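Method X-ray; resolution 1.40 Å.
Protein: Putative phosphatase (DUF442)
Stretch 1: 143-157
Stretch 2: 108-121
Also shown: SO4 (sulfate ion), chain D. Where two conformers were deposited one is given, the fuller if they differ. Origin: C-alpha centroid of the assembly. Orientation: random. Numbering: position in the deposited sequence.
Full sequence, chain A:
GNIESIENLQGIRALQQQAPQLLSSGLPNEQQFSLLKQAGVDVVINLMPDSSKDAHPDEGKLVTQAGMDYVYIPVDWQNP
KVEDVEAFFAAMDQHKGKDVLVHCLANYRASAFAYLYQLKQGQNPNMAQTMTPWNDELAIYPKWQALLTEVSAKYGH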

# COMPACT_ATOMS: atom_id res chain seq x y z
N LYS A 143 6.58 -16.25 7.38
CA LYS A 143 5.49 -16.38 6.41
C LYS A 143 5.60 -15.27 5.38
O LYS A 143 5.32 -15.47 4.19
CB LYS A 143 4.13 -16.33 7.06
CG LYS A 143 3.95 -17.34 8.18
CD LYS A 143 3.02 -18.46 7.83
CE LYS A 143 2.54 -19.18 9.11
NZ LYS A 143 1.85 -18.29 10.12
N TRP A 144 5.96 -14.08 5.85
CA TRP A 144 6.22 -12.94 4.95
C TRP A 144 7.45 -13.17 4.09
O TRP A 144 7.44 -12.91 2.91
CB TRP A 144 6.28 -11.60 5.72
CG TRP A 144 4.88 -11.16 6.06
CD1 TRP A 144 4.18 -11.47 7.15
CD2 TRP A 144 4.05 -10.31 5.25
NE1 TRP A 144 2.90 -10.93 7.05
CE2 TRP A 144 2.82 -10.20 5.90
CE3 TRP A 144 4.22 -9.71 4.01
CZ2 TRP A 144 1.76 -9.46 5.37
CZ3 TRP A 144 3.15 -8.95 3.50
CH2 TRP A 144 1.93 -8.89 4.14
N GLN A 145 8.53 -13.70 4.66
CA GLN A 145 9.71 -14.01 3.89
C GLN A 145 9.33 -14.96 2.77
O GLN A 145 9.75 -14.82 1.59
CB GLN A 145 10.73 -14.69 4.79
CG GLN A 145 11.53 -13.74 5.63
CD GLN A 145 12.63 -14.46 6.38
OE1 GLN A 145 12.36 -15.28 7.25
NE2 GLN A 145 13.88 -14.15 6.04
N ALA A 146 8.57 -16.01 3.12
CA ALA A 146 8.20 -17.04 2.16
C ALA A 146 7.35 -16.48 1.03
O ALA A 146 7.52 -16.83 -0.15
CB ALA A 146 7.43 -18.21 2.85
N LEU A 147 6.43 -15.61 1.37
CA LEU A 147 5.56 -14.92 0.40
C LEU A 147 6.43 -14.14 -0.58
O LEU A 147 6.28 -14.26 -1.82
CB LEU A 147 4.57 -13.98 1.07
CG LEU A 147 3.66 -13.18 0.13
CD1 LEU A 147 2.67 -14.10 -0.55
CD2 LEU A 147 2.98 -12.04 0.88
N LEU A 148 7.32 -13.33 -0.05
CA LEU A 148 8.16 -12.51 -0.89
C LEU A 148 9.05 -13.34 -1.83
O LEU A 148 9.18 -13.02 -3.02
CB LEU A 148 9.00 -11.54 -0.09
CG LEU A 148 8.30 -10.19 0.27
CD1 LEU A 148 6.94 -10.40 0.94
CD2 LEU A 148 9.26 -9.37 1.13
N THR A 149 9.60 -14.42 -1.32
CA THR A 149 10.48 -15.30 -2.11
C THR A 149 9.66 -15.95 -3.21
O THR A 149 10.08 -16.00 -4.37
CB THR A 149 11.13 -16.36 -1.21
OG1 THR A 149 12.01 -15.74 -0.26
CG2 THR A 149 11.91 -17.43 -2.05
N GLU A 150 8.48 -16.44 -2.87
CA GLU A 150 7.63 -17.19 -3.82
C GLU A 150 7.18 -16.27 -4.94
O GLU A 150 7.22 -16.65 -6.11
CB GLU A 150 6.38 -17.76 -3.11
CG GLU A 150 5.42 -18.56 -4.04
CD GLU A 150 4.37 -19.42 -3.29
OE1 GLU A 150 4.42 -19.54 -2.04
OE2 GLU A 150 3.47 -20.00 -3.98
N VAL A 151 6.78 -15.05 -4.60
CA VAL A 151 6.25 -14.15 -5.62
C VAL A 151 7.38 -13.64 -6.47
O VAL A 151 7.18 -13.50 -7.71
CB VAL A 151 5.49 -12.97 -5.02
CG1 VAL A 151 5.20 -11.89 -6.11
CG2 VAL A 151 4.22 -13.41 -4.40
N SER A 152 8.55 -13.34 -5.88
CA SER A 152 9.71 -12.87 -6.62
C SER A 152 10.08 -13.91 -7.67
O SER A 152 10.24 -13.58 -8.85
CB SER A 152 10.88 -12.58 -5.70
OG SER A 152 10.57 -11.54 -4.79
N ALA A 153 10.19 -15.17 -7.25
CA ALA A 153 10.50 -16.27 -8.19
C ALA A 153 9.44 -16.47 -9.29
O ALA A 153 9.80 -16.74 -10.45
CB ALA A 153 10.75 -17.59 -7.44
N LYS A 154 8.17 -16.34 -8.95
CA LYS A 154 7.07 -16.51 -9.89
C LYS A 154 7.14 -15.51 -11.04
O LYS A 154 6.84 -15.87 -12.20
CB LYS A 154 5.73 -16.36 -9.15
CG LYS A 154 4.52 -16.60 -10.03
CD LYS A 154 3.21 -16.59 -9.25
CE LYS A 154 2.02 -16.68 -10.21
NZ LYS A 154 0.75 -16.99 -9.49
N TYR A 155 7.58 -14.28 -10.74
CA TYR A 155 7.55 -13.19 -11.72
C TYR A 155 8.92 -12.80 -12.24
O TYR A 155 9.15 -11.65 -12.64
CB TYR A 155 6.78 -12.00 -11.18
CG TYR A 155 5.31 -12.28 -11.15
CD1 TYR A 155 4.59 -12.40 -12.34
CD2 TYR A 155 4.64 -12.48 -9.96
CE1 TYR A 155 3.25 -12.68 -12.34
CE2 TYR A 155 3.29 -12.75 -9.95
CZ TYR A 155 2.60 -12.85 -11.14
OH TYR A 155 1.25 -13.13 -11.15
N GLY A 156 9.83 -13.77 -12.28
CA GLY A 156 11.11 -13.64 -12.97
C GLY A 156 12.33 -13.22 -12.19
O GLY A 156 13.42 -13.02 -12.77
N HIS A 157 12.16 -13.09 -10.88
CA HIS A 157 13.19 -12.52 -10.01
C HIS A 157 13.50 -13.45 -8.83
O HIS A 157 13.50 -14.68 -9.04
CB HIS A 157 12.72 -11.13 -9.57
CG HIS A 157 12.39 -10.24 -10.73
ND1 HIS A 157 13.35 -9.49 -11.38
CD2 HIS A 157 11.23 -10.03 -11.40
CE1 HIS A 157 12.78 -8.84 -12.39
NE2 HIS A 157 11.49 -9.15 -12.42
OXT HIS A 157 13.76 -13.02 -7.70
S SO4 D . 0.67 -3.20 9.17
O1 SO4 D . 1.67 -2.18 9.09
O2 SO4 D . 0.81 -3.98 10.39
O3 SO4 D . -0.65 -2.59 9.16
O4 SO4 D . 0.75 -4.04 7.96
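Stretch 2 (108-121) YRASAFAYLYQLKQ

Stretch 2 is helical from Tyr108 to Lys120. It runs alongside helix 143-154 in nearly the same direction, with a signed crossing angle of -15° and axes 9.9 Å apart at closest approach. No direct hydrogen bond joins the two stretches, and the contact is mostly apolar.

Arg109, Ala112, Phe113, Leu116, Leu119 and Lys120 bring the largest areas to it. Trp144 (chi1 m) points toward stretch 2. Its CH2 lies 3.7 Å from Arg109 CG, and its CZ3 lies 3.8 Å from Ala112 CB and 3.9 Å from Phe113 CE1. Phe113 starts sideways, but chi1 m brings its ring nearer, with Trp144 CZ3 at the ring edge. Leu147 CD2 is 4.3 Å from Phe113 CE1.

Leu116 (m, t) is the most covered residue of the contact. Its CD1 is 4.1 Å from Leu148 CD1, and its CD2 is 3.9 Å from Val151 CG1. The same CD2 is 3.7 Å from Ser152 OG.

Ser152 adopts chi1 m, which lets OG donate back to Leu148 O at 2.7 Å, one turn earlier. OG also accepts from a water at 2.7 Å. That water lies 2.6 Å from Tyr115 OH, to which it is also hydrogen-bonded, and so bridges the helices. Tyr115 is t at chi1.

Leu119 (t, p) leaves its backbone sideways, but its end comes nearer. CD2 reaches Ser152 OG at 3.2 Å, and CD1 sits over the face of the His157 ring, 4.1 Å from its centroid. The chain end is folded back here: His157 N donates to Ser152 O at 2.8 Å.

Tyr155 CB packs on Lys120 CB at 3.9 Å. The end of Lys120 leads away, and its NZ donates to Gln121 OE1 at 2.7 Å.

At the N-terminal end, sulfate O1 accepts from Tyr108 N at 2.9 Å. Sulfate O4 accepts from Arg109 N and Arg109 NH1, both at 3.0 Å.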

# COMPACT_ATOMS: atom_id res chain seq x y z
N TYR A 108 3.51 -1.94 6.89
CA TYR A 108 4.27 -3.20 6.70
C TYR A 108 3.70 -3.94 5.50
O TYR A 108 4.38 -4.15 4.48
CB TYR A 108 4.21 -4.08 7.92
CG TYR A 108 5.16 -3.70 9.01
CD1 TYR A 108 4.99 -2.55 9.75
CD2 TYR A 108 6.18 -4.54 9.37
CE1 TYR A 108 5.84 -2.26 10.83
CE2 TYR A 108 7.06 -4.25 10.44
CZ TYR A 108 6.86 -3.09 11.15
OH TYR A 108 7.69 -2.78 12.24
N ARG A 109 2.44 -4.31 5.53
CA ARG A 109 1.80 -5.00 4.39
C ARG A 109 2.00 -4.18 3.12
O ARG A 109 2.40 -4.74 2.05
CB ARG A 109 0.30 -5.18 4.59
CG ARG A 109 -0.10 -6.21 5.62
CD ARG A 109 -1.53 -5.81 6.04
NE ARG A 109 -2.26 -6.70 6.91
CZ ARG A 109 -2.22 -6.68 8.23
NH1 ARG A 109 -1.32 -5.96 8.91
NH2 ARG A 109 -3.03 -7.46 8.91
N ALA A 110 1.69 -2.88 3.14
CA ALA A 110 1.69 -2.06 1.94
C ALA A 110 3.06 -1.86 1.33
O ALA A 110 3.21 -1.92 0.11
CB ALA A 110 0.95 -0.69 2.19
N SER A 111 4.08 -1.63 2.13
CA SER A 111 5.44 -1.47 1.56
C SER A 111 5.95 -2.80 0.96
O SER A 111 6.63 -2.77 -0.07
CB SER A 111 6.42 -0.90 2.58
OG SER A 111 6.67 -1.80 3.66
N ALA A 112 5.57 -3.93 1.56
CA ALA A 112 5.93 -5.25 1.02
C ALA A 112 5.25 -5.47 -0.34
O ALA A 112 5.86 -5.92 -1.29
CB ALA A 112 5.59 -6.37 2.02
N PHE A 113 3.97 -5.13 -0.41
CA PHE A 113 3.21 -5.30 -1.65
C PHE A 113 3.72 -4.32 -2.72
O PHE A 113 3.82 -4.67 -3.89
CB PHE A 113 1.69 -5.12 -1.44
CG PHE A 113 0.97 -6.36 -0.97
CD1 PHE A 113 1.52 -7.23 -0.03
CD2 PHE A 113 -0.32 -6.62 -1.41
CE1 PHE A 113 0.82 -8.35 0.42
CE2 PHE A 113 -0.97 -7.74 -0.97
CZ PHE A 113 -0.43 -8.58 -0.07
N ALA A 114 4.08 -3.10 -2.31
CA ALA A 114 4.65 -2.16 -3.26
C ALA A 114 5.98 -2.68 -3.81
O ALA A 114 6.26 -2.58 -5.02
CB ALA A 114 4.86 -0.77 -2.63
N TYR A 115 6.82 -3.25 -2.97
CA TYR A 115 8.08 -3.84 -3.42
C TYR A 115 7.81 -4.93 -4.46
O TYR A 115 8.43 -4.94 -5.52
CB TYR A 115 8.81 -4.43 -2.23
CG TYR A 115 9.96 -5.30 -2.64
CD1 TYR A 115 11.10 -4.73 -3.18
CD2 TYR A 115 9.88 -6.69 -2.55
CE1 TYR A 115 12.16 -5.52 -3.61
CE2 TYR A 115 10.95 -7.50 -2.97
CZ TYR A 115 12.06 -6.91 -3.49
OH TYR A 115 13.13 -7.73 -3.90
N LEU A 116 6.84 -5.82 -4.18
CA LEU A 116 6.60 -6.89 -5.10
C LEU A 116 6.06 -6.37 -6.43
O LEU A 116 6.39 -6.93 -7.51
CB LEU A 116 5.63 -7.91 -4.50
CG LEU A 116 6.29 -8.76 -3.41
CD1 LEU A 116 5.23 -9.63 -2.74
CD2 LEU A 116 7.47 -9.63 -3.90
N TYR A 117 5.26 -5.32 -6.40
CA TYR A 117 4.72 -4.73 -7.59
C TYR A 117 5.82 -4.13 -8.43
O TYR A 117 5.88 -4.35 -9.66
CB TYR A 117 3.66 -3.67 -7.24
CG TYR A 117 3.26 -2.82 -8.41
CD1 TYR A 117 2.37 -3.31 -9.35
CD2 TYR A 117 3.80 -1.52 -8.59
CE1 TYR A 117 1.99 -2.51 -10.44
CE2 TYR A 117 3.43 -0.74 -9.70
CZ TYR A 117 2.52 -1.25 -10.58
OH TYR A 117 2.19 -0.47 -11.68
N GLN A 118 6.67 -3.34 -7.82
CA GLN A 118 7.75 -2.73 -8.57
C GLN A 118 8.68 -3.79 -9.15
O GLN A 118 9.17 -3.67 -10.29
CB GLN A 118 8.50 -1.73 -7.74
CG GLN A 118 7.61 -0.55 -7.33
CD GLN A 118 8.31 0.54 -6.54
OE1 GLN A 118 9.24 0.29 -5.75
NE2 GLN A 118 7.83 1.78 -6.73
N LEU A 119 8.93 -4.83 -8.36
CA LEU A 119 9.79 -5.93 -8.80
C LEU A 119 9.19 -6.60 -10.03
O LEU A 119 9.87 -6.79 -11.06
CB LEU A 119 10.00 -6.90 -7.64
CG LEU A 119 10.95 -8.04 -7.91
CD1 LEU A 119 12.36 -7.49 -8.15
CD2 LEU A 119 10.93 -9.00 -6.72
N LYS A 120 7.89 -6.89 -10.01
CA LYS A 120 7.29 -7.60 -11.16
C LYS A 120 7.12 -6.72 -12.39
O LYS A 120 7.11 -7.22 -13.54
CB LYS A 120 5.98 -8.24 -10.74
CG LYS A 120 4.85 -7.30 -10.72
CD LYS A 120 4.05 -7.22 -12.03
CE LYS A 120 2.75 -6.47 -11.74
NZ LYS A 120 2.03 -6.09 -12.98
N GLN A 121 7.01 -5.41 -12.20
CA GLN A 121 6.95 -4.44 -13.28
C GLN A 121 8.32 -4.27 -13.97
O GLN A 121 8.43 -3.52 -14.92
CB GLN A 121 6.47 -3.09 -12.76
CG GLN A 121 5.04 -3.08 -12.39
CD GLN A 121 4.19 -3.19 -13.61
OE1 GLN A 121 3.72 -4.27 -13.97
NE2 GLN A 121 4.03 -2.07 -14.31
O HOH W 1 12.82 -10.32 -3.82